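PDB 1BDG: hexokinase from Schistosoma mansoni, which catalyses the ATP-dependent phosphorylation of hexoses such as glucose, mannose and fructose to their 6-phosphates, an early step of glycolysis. Local coordinates for residues T65-L71 / L83-G89; F116-A120 / L177-L182; K11-I15 / Y301-I307. All blocks are in the same frame, centred on the assembly; numbering follows the deposited sequence.

Contact 1. Residues T65-L71 / L83-G89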
# COMPACT_ATOMS: atom_id res chain seq x y z
N THR A 65 17.19 6.17 21.53
CA THR A 65 18.42 6.78 22.02
C THR A 65 19.16 7.49 20.87
O THR A 65 20.08 8.28 21.09
CB THR A 65 19.36 5.72 22.65
OG1 THR A 65 19.84 4.81 21.63
CG2 THR A 65 18.60 4.93 23.73
N GLU A 66 18.76 7.17 19.64
CA GLU A 66 19.35 7.74 18.43
C GLU A 66 19.44 9.27 18.49
O GLU A 66 18.47 9.94 18.89
CB GLU A 66 18.54 7.32 17.20
CG GLU A 66 18.39 5.80 17.01
CD GLU A 66 17.10 5.26 17.57
OE1 GLU A 66 16.13 6.02 17.65
OE2 GLU A 66 17.03 4.07 17.93
N THR A 67 20.61 9.81 18.11
CA THR A 67 20.90 11.25 18.11
C THR A 67 21.41 11.73 16.77
O THR A 67 22.08 10.99 16.05
CB THR A 67 21.97 11.59 19.17
OG1 THR A 67 23.12 10.73 19.01
CG2 THR A 67 21.39 11.41 20.58
N GLY A 68 21.08 12.96 16.42
CA GLY A 68 21.51 13.52 15.15
C GLY A 68 20.39 14.26 14.42
O GLY A 68 19.33 14.55 15.01
N ASN A 69 20.66 14.61 13.16
CA ASN A 69 19.72 15.32 12.27
C ASN A 69 19.85 14.64 10.89
O ASN A 69 20.96 14.56 10.35
CB ASN A 69 20.10 16.80 12.15
CG ASN A 69 19.13 17.59 11.23
OD1 ASN A 69 19.55 18.33 10.33
ND2 ASN A 69 17.82 17.43 11.49
N PHE A 70 18.75 14.12 10.35
CA PHE A 70 18.79 13.44 9.07
C PHE A 70 17.70 13.90 8.13
O PHE A 70 16.74 14.52 8.56
CB PHE A 70 18.62 11.93 9.28
CG PHE A 70 19.52 11.36 10.33
CD1 PHE A 70 19.34 11.70 11.68
CD2 PHE A 70 20.54 10.48 9.99
CE1 PHE A 70 20.17 11.18 12.66
CE2 PHE A 70 21.38 9.95 10.96
CZ PHE A 70 21.20 10.30 12.31
N LEU A 71 17.87 13.61 6.85
CA LEU A 71 16.89 13.95 5.83
C LEU A 71 16.15 12.65 5.57
O LEU A 71 16.64 11.58 5.92
CB LEU A 71 17.57 14.40 4.53
CG LEU A 71 18.41 15.68 4.54
CD1 LEU A 71 18.94 15.91 3.15
CD2 LEU A 71 17.61 16.88 4.99
N LEU A 83 11.31 15.27 3.93
CA LEU A 83 11.38 15.62 5.34
C LEU A 83 12.77 15.93 5.87
O LEU A 83 13.75 15.91 5.12
CB LEU A 83 10.72 14.52 6.18
CG LEU A 83 9.34 14.01 5.76
CD1 LEU A 83 9.50 13.12 4.53
CD2 LEU A 83 8.69 13.21 6.87
N SER A 84 12.82 16.27 7.15
CA SER A 84 14.06 16.62 7.84
C SER A 84 13.79 16.28 9.27
O SER A 84 12.87 16.84 9.88
CB SER A 84 14.35 18.11 7.73
OG SER A 84 15.57 18.40 8.39
N VAL A 85 14.59 15.39 9.83
CA VAL A 85 14.36 14.95 11.19
C VAL A 85 15.57 15.18 12.09
O VAL A 85 16.73 15.12 11.65
CB VAL A 85 13.98 13.44 11.22
CG1 VAL A 85 13.31 13.12 12.56
CG2 VAL A 85 13.04 13.07 10.04
N THR A 86 15.27 15.45 13.35
CA THR A 86 16.27 15.69 14.38
C THR A 86 15.88 14.79 15.54
O THR A 86 14.75 14.85 16.04
CB THR A 86 16.26 17.17 14.80
OG1 THR A 86 17.19 17.90 13.98
CG2 THR A 86 16.60 17.34 16.29
N LEU A 87 16.79 13.91 15.92
CA LEU A 87 16.52 12.98 17.00
C LEU A 87 17.58 13.27 18.06
O LEU A 87 18.68 13.73 17.73
CB LEU A 87 16.69 11.56 16.48
CG LEU A 87 16.23 11.34 15.04
CD1 LEU A 87 17.04 10.25 14.42
CD2 LEU A 87 14.77 11.02 14.98
N GLU A 88 17.22 13.05 19.32
CA GLU A 88 18.10 13.25 20.47
C GLU A 88 17.40 12.40 21.54
O GLU A 88 16.39 12.84 22.09
CB GLU A 88 18.06 14.72 20.91
CG GLU A 88 17.67 15.72 19.79
CD GLU A 88 17.06 17.03 20.31
OE1 GLU A 88 16.05 16.98 21.06
OE2 GLU A 88 17.61 18.11 19.97
N GLY A 89 17.87 11.17 21.78
CA GLY A 89 17.20 10.32 22.77
C GLY A 89 17.80 10.17 24.17
O GLY A 89 18.82 10.83 24.46
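The carbonyl oxygen of V85 is gripped twice from the facing strand. The main bond comes from the backbone, F70 N to V85 O at 2.6 Å with an angle of 151° at the hydrogen. The second is weak: the N69 amide nitrogen ND2 lies 2.6 Å from V85 O but aims badly, at 116°. CG of N69 stands anti to its backbone N (chi1 -179°), which swings the amide across to the partner strand and also sets ND2 2.6 Å from T86 OG1.

The two segments belong to an antiparallel hairpin, strands 68-75 and 80-87, in the mixed sheet of the small subdomain. G68–L87 and F70–V85 are hydrogen-bonded pairs; N69–T86 and L71–S84 are non-hydrogen-bonded. V85 N returns a nearly straight 2.6 Å bond to F70 O, and L87 N reaches G68 O at 2.8 Å. G68 adopts a positive phi that suits glycine. On the face shared by F70, V85 and L87, the side chains of F70 and L87 cross at about a right angle, with F70 CE1 3.7 Å from L87 CD1. Helix 435-444 covers this face through A441 and A444, while N69 and L71 lean on F137 of the next strand.

Beyond G68 the pairing thins out to a weak bond from G89 N to E66 O, 3.2 Å long. The chemistry implies a hairpin tied by paired main-chain bonds at G68–L87 and F70–V85, with a weak side-chain bond from N69 and an apolar face added, and joined more loosely at the exposed T65/G89 end.

Contact 2. Residues F116-A120 / L177-L182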
# COMPACT_ATOMS: atom_id res chain seq x y z
N PHE A 116 14.87 10.43 -10.95
CA PHE A 116 15.83 10.64 -9.88
C PHE A 116 16.47 12.02 -9.87
O PHE A 116 16.97 12.49 -8.84
CB PHE A 116 16.87 9.53 -9.86
CG PHE A 116 16.41 8.33 -9.11
CD1 PHE A 116 16.53 8.28 -7.74
CD2 PHE A 116 15.77 7.29 -9.77
CE1 PHE A 116 16.02 7.23 -7.03
CE2 PHE A 116 15.25 6.23 -9.05
CZ PHE A 116 15.38 6.21 -7.68
N LYS A 117 16.44 12.67 -11.04
CA LYS A 117 16.95 14.03 -11.15
C LYS A 117 15.89 14.92 -10.48
O LYS A 117 16.22 15.73 -9.60
CB LYS A 117 17.14 14.42 -12.62
CG LYS A 117 17.71 15.80 -12.78
CD LYS A 117 18.07 16.08 -14.21
CE LYS A 117 18.47 17.52 -14.34
NZ LYS A 117 18.72 17.90 -15.75
N TYR A 118 14.62 14.71 -10.83
CA TYR A 118 13.55 15.49 -10.24
C TYR A 118 13.65 15.42 -8.71
O TYR A 118 13.64 16.45 -8.02
CB TYR A 118 12.18 15.00 -10.73
CG TYR A 118 11.04 15.82 -10.18
CD1 TYR A 118 10.62 17.00 -10.82
CD2 TYR A 118 10.43 15.48 -8.98
CE1 TYR A 118 9.64 17.81 -10.25
CE2 TYR A 118 9.47 16.27 -8.41
CZ TYR A 118 9.08 17.43 -9.04
OH TYR A 118 8.15 18.21 -8.42
N ILE A 119 13.80 14.21 -8.18
CA ILE A 119 13.91 14.00 -6.73
C ILE A 119 14.93 14.97 -6.13
O ILE A 119 14.60 15.76 -5.23
CB ILE A 119 14.30 12.53 -6.37
CG1 ILE A 119 13.18 11.57 -6.77
CG2 ILE A 119 14.60 12.40 -4.90
CD1 ILE A 119 11.92 11.83 -6.07
N ALA A 120 16.16 14.95 -6.66
CA ALA A 120 17.20 15.84 -6.18
C ALA A 120 16.82 17.33 -6.40
O ALA A 120 16.89 18.12 -5.45
CB ALA A 120 18.52 15.52 -6.84
N LEU A 177 21.43 5.45 -7.81
CA LEU A 177 20.78 6.36 -8.75
C LEU A 177 20.59 7.69 -8.03
O LEU A 177 21.14 8.70 -8.45
CB LEU A 177 19.44 5.78 -9.24
CG LEU A 177 19.49 4.71 -10.33
CD1 LEU A 177 18.09 4.29 -10.74
CD2 LEU A 177 20.22 5.26 -11.53
N LEU A 178 19.91 7.68 -6.88
CA LEU A 178 19.68 8.91 -6.14
C LEU A 178 20.99 9.58 -5.78
O LEU A 178 21.17 10.77 -6.01
CB LEU A 178 18.88 8.64 -4.86
CG LEU A 178 18.47 9.95 -4.16
CD1 LEU A 178 17.46 10.70 -5.02
CD2 LEU A 178 17.90 9.65 -2.80
N GLN A 179 21.92 8.81 -5.22
CA GLN A 179 23.22 9.34 -4.83
C GLN A 179 23.95 10.06 -6.00
O GLN A 179 24.69 11.01 -5.77
CB GLN A 179 24.08 8.22 -4.28
CG GLN A 179 25.37 8.69 -3.67
CD GLN A 179 25.15 9.48 -2.41
OE1 GLN A 179 24.70 8.94 -1.40
NE2 GLN A 179 25.47 10.78 -2.46
N THR A 180 23.74 9.62 -7.24
CA THR A 180 24.37 10.23 -8.40
C THR A 180 23.76 11.60 -8.62
O THR A 180 24.47 12.63 -8.60
CB THR A 180 24.10 9.42 -9.66
OG1 THR A 180 24.44 8.05 -9.43
CG2 THR A 180 24.87 9.98 -10.83
N GLU A 181 22.44 11.64 -8.82
CA GLU A 181 21.72 12.88 -9.04
C GLU A 181 21.94 13.88 -7.89
O GLU A 181 22.11 15.08 -8.14
CB GLU A 181 20.23 12.61 -9.26
CG GLU A 181 19.94 11.58 -10.35
CD GLU A 181 20.37 11.99 -11.79
OE1 GLU A 181 20.18 13.17 -12.20
OE2 GLU A 181 20.86 11.12 -12.53
N LEU A 182 22.01 13.39 -6.66
CA LEU A 182 22.25 14.27 -5.52
C LEU A 182 23.60 14.94 -5.70
O LEU A 182 23.74 16.15 -5.46
CB LEU A 182 22.24 13.49 -4.22
CG LEU A 182 20.96 12.78 -3.78
CD1 LEU A 182 21.22 12.08 -2.47
CD2 LEU A 182 19.82 13.77 -3.62
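F116 sets its ring against the neighbouring helix, in a helix pair that packs on one face of the small subdomain's mixed sheet, an alpha/beta layering of the actin-ATPase clan. The two helical segments cross at -55°, their axes 8.4 Å apart. From the root of F116, CB touches CG of E181 at 3.7 Å. The ring carbon CG then comes under L177 CB, which sits over one face, 3.9 Å from the centroid and only 10° off the normal: a CH-pi contact. Along one side of the ring CD2 and CE2 meet L177 CD1, the latter at 3.8 Å. Along the other, CD1 packs on L178 CB at 3.7 Å and CE1 follows the same side chain, while L178 CD1 lies in the ring plane at its edge. CG of L178 is anti to the backbone N (chi1 -172°), which brings CD1 between the F116 ring and I119 CG2. On the sheet side, L73 of strand 68-75 touches both I119 and L178, and F141 of strand 137-143 touches F116. At the exposed margin the bent E181 chain crosses K117, with OE1 3.3 Å from K117 CB, whereas the extended lysine carries NZ 6.1 Å from E181 OE1.

Contact 3. Residues K11-I15 / Y301-I307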
# COMPACT_ATOMS: atom_id res chain seq x y z
N LYS A 11 -30.92 -8.16 -9.98
CA LYS A 11 -29.96 -8.61 -10.99
C LYS A 11 -28.57 -8.22 -10.49
O LYS A 11 -27.63 -9.04 -10.50
CB LYS A 11 -30.22 -7.91 -12.32
CG LYS A 11 -31.49 -8.32 -12.96
CD LYS A 11 -31.79 -7.51 -14.20
CE LYS A 11 -32.94 -8.19 -14.97
NZ LYS A 11 -33.52 -7.32 -16.05
N VAL A 12 -28.45 -6.97 -10.03
CA VAL A 12 -27.18 -6.47 -9.52
C VAL A 12 -26.71 -7.37 -8.37
O VAL A 12 -25.51 -7.65 -8.24
CB VAL A 12 -27.30 -4.99 -9.05
CG1 VAL A 12 -25.98 -4.51 -8.46
CG2 VAL A 12 -27.68 -4.12 -10.21
N VAL A 13 -27.64 -7.86 -7.57
CA VAL A 13 -27.23 -8.73 -6.48
C VAL A 13 -26.60 -10.02 -7.00
O VAL A 13 -25.50 -10.41 -6.60
CB VAL A 13 -28.41 -9.06 -5.56
CG1 VAL A 13 -28.03 -10.19 -4.60
CG2 VAL A 13 -28.80 -7.80 -4.80
N GLU A 14 -27.25 -10.63 -7.98
CA GLU A 14 -26.81 -11.88 -8.58
C GLU A 14 -25.46 -11.75 -9.30
O GLU A 14 -24.63 -12.67 -9.26
CB GLU A 14 -27.91 -12.38 -9.53
CG GLU A 14 -27.97 -13.88 -9.68
CD GLU A 14 -28.12 -14.60 -8.34
OE1 GLU A 14 -28.59 -13.96 -7.36
OE2 GLU A 14 -27.75 -15.80 -8.28
N ILE A 15 -25.24 -10.61 -9.92
CA ILE A 15 -24.00 -10.35 -10.66
C ILE A 15 -22.85 -10.10 -9.68
O ILE A 15 -21.74 -10.63 -9.85
CB ILE A 15 -24.20 -9.13 -11.65
CG1 ILE A 15 -25.27 -9.50 -12.68
CG2 ILE A 15 -22.88 -8.73 -12.33
CD1 ILE A 15 -26.03 -8.34 -13.22
N TYR A 301 -20.09 -2.39 -17.13
CA TYR A 301 -20.68 -3.68 -17.46
C TYR A 301 -22.20 -3.60 -17.32
O TYR A 301 -22.94 -4.04 -18.20
CB TYR A 301 -20.17 -4.77 -16.51
CG TYR A 301 -20.95 -6.06 -16.64
CD1 TYR A 301 -20.95 -6.79 -17.83
CD2 TYR A 301 -21.72 -6.54 -15.57
CE1 TYR A 301 -21.70 -7.96 -17.96
CE2 TYR A 301 -22.48 -7.72 -15.69
CZ TYR A 301 -22.46 -8.42 -16.89
OH TYR A 301 -23.18 -9.57 -17.03
N LEU A 302 -22.65 -3.08 -16.18
CA LEU A 302 -24.07 -2.92 -15.88
C LEU A 302 -24.77 -2.06 -16.92
O LEU A 302 -25.95 -2.24 -17.18
CB LEU A 302 -24.25 -2.27 -14.51
CG LEU A 302 -24.07 -3.13 -13.27
CD1 LEU A 302 -23.97 -2.25 -12.02
CD2 LEU A 302 -25.23 -4.12 -13.18
N VAL A 303 -24.04 -1.10 -17.48
CA VAL A 303 -24.60 -0.21 -18.48
C VAL A 303 -24.81 -0.90 -19.82
O VAL A 303 -25.79 -0.61 -20.52
CB VAL A 303 -23.76 1.09 -18.65
CG1 VAL A 303 -23.90 1.67 -20.04
CG2 VAL A 303 -24.21 2.14 -17.63
N GLU A 304 -23.94 -1.84 -20.19
CA GLU A 304 -24.15 -2.51 -21.47
C GLU A 304 -25.20 -3.59 -21.39
O GLU A 304 -25.64 -4.12 -22.41
CB GLU A 304 -22.86 -3.04 -22.07
CG GLU A 304 -22.10 -4.01 -21.24
CD GLU A 304 -21.19 -4.83 -22.10
OE1 GLU A 304 -20.08 -4.35 -22.44
OE2 GLU A 304 -21.63 -5.95 -22.46
N GLN A 305 -25.55 -3.97 -20.17
CA GLN A 305 -26.61 -4.94 -19.95
C GLN A 305 -27.91 -4.15 -19.73
O GLN A 305 -28.88 -4.69 -19.23
CB GLN A 305 -26.34 -5.79 -18.70
CG GLN A 305 -25.13 -6.68 -18.81
CD GLN A 305 -25.22 -7.63 -19.98
OE1 GLN A 305 -26.09 -8.49 -20.03
NE2 GLN A 305 -24.29 -7.49 -20.93
N LYS A 306 -27.89 -2.84 -20.00
CA LYS A 306 -29.06 -2.00 -19.82
C LYS A 306 -29.60 -1.95 -18.37
O LYS A 306 -30.74 -1.55 -18.14
CB LYS A 306 -30.17 -2.47 -20.78
CG LYS A 306 -30.11 -1.89 -22.20
CD LYS A 306 -28.81 -2.26 -22.94
CE LYS A 306 -28.83 -1.78 -24.40
NZ LYS A 306 -27.57 -2.16 -25.12
N ILE A 307 -28.77 -2.31 -17.40
CA ILE A 307 -29.19 -2.29 -16.00
C ILE A 307 -28.90 -0.97 -15.29
O ILE A 307 -29.36 -0.75 -14.18
CB ILE A 307 -28.59 -3.50 -15.22
CG1 ILE A 307 -28.84 -4.80 -16.00
CG2 ILE A 307 -29.25 -3.64 -13.85
CD1 ILE A 307 -28.28 -6.08 -15.37
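I15 and I307 reach toward each other tip to tip, their CD1 methyls 3.8 Å apart, with V12, L302 and Y301 making their own contacts beside them. I15 sends its two branches to different partners. CG1 stands anti to the carbonyl carbon (chi1 -63°) and carries CD1 to I307, while CG2, anti to the backbone N, points at Y301. There it meets the ring from the rim, close to the ring plane, with CG2 3.5 Å from Y301 CE2; one face of the same ring is covered by CG of Q305, one turn further along its own chain.

V12 uses a single methyl for two neighbours. The V12 side chain crosses that of L302 at about a right angle and runs past I307 in the opposite direction; V12 CG2 is 3.9 Å from L302 CD2 and 4.0 Å from I307 CG2. K11 adds only the aliphatic part of its extended chain: CD lies 4.0 Å from I307 CD1, obliquely across the isoleucine.

The helix before I307 ends in a Schellman motif, consistent with the chain turning back and placing I307 beside L302. K306, with positive phi, is the C-prime residue; I307 N bonds to L302 O at 2.8 Å and K306 N to V303 O.

The contact thus rests one side of the N-terminal helix 5-16 on the C-terminal end of helix 288-304 in the large subdomain. The long helix 357-389 completes the cluster: its I362 touches both V12 and L302, and its Y365 touches V12.

In the fold
Contacts 1 and 2 belong to the small subdomain, their centres 22 Å apart and their nearest atoms about 7 Å. Strand 68-75 ties them together: contact 1 pairs its first half with strand 80-87, and the helices of contact 2 pack against the same strand further along. In sequence contact 1 closes before contact 2 opens. Contact 3 encloses both, joining the N-terminal helix 5-16 to helix 288-304 of the large subdomain. Its centre lies about 55 Å from that of contact 1 and 49 Å from that of contact 2, across the chain's centre. Glucose binds between the subdomains, using residues from both; contact 3 lies away from this and the other annotated sites.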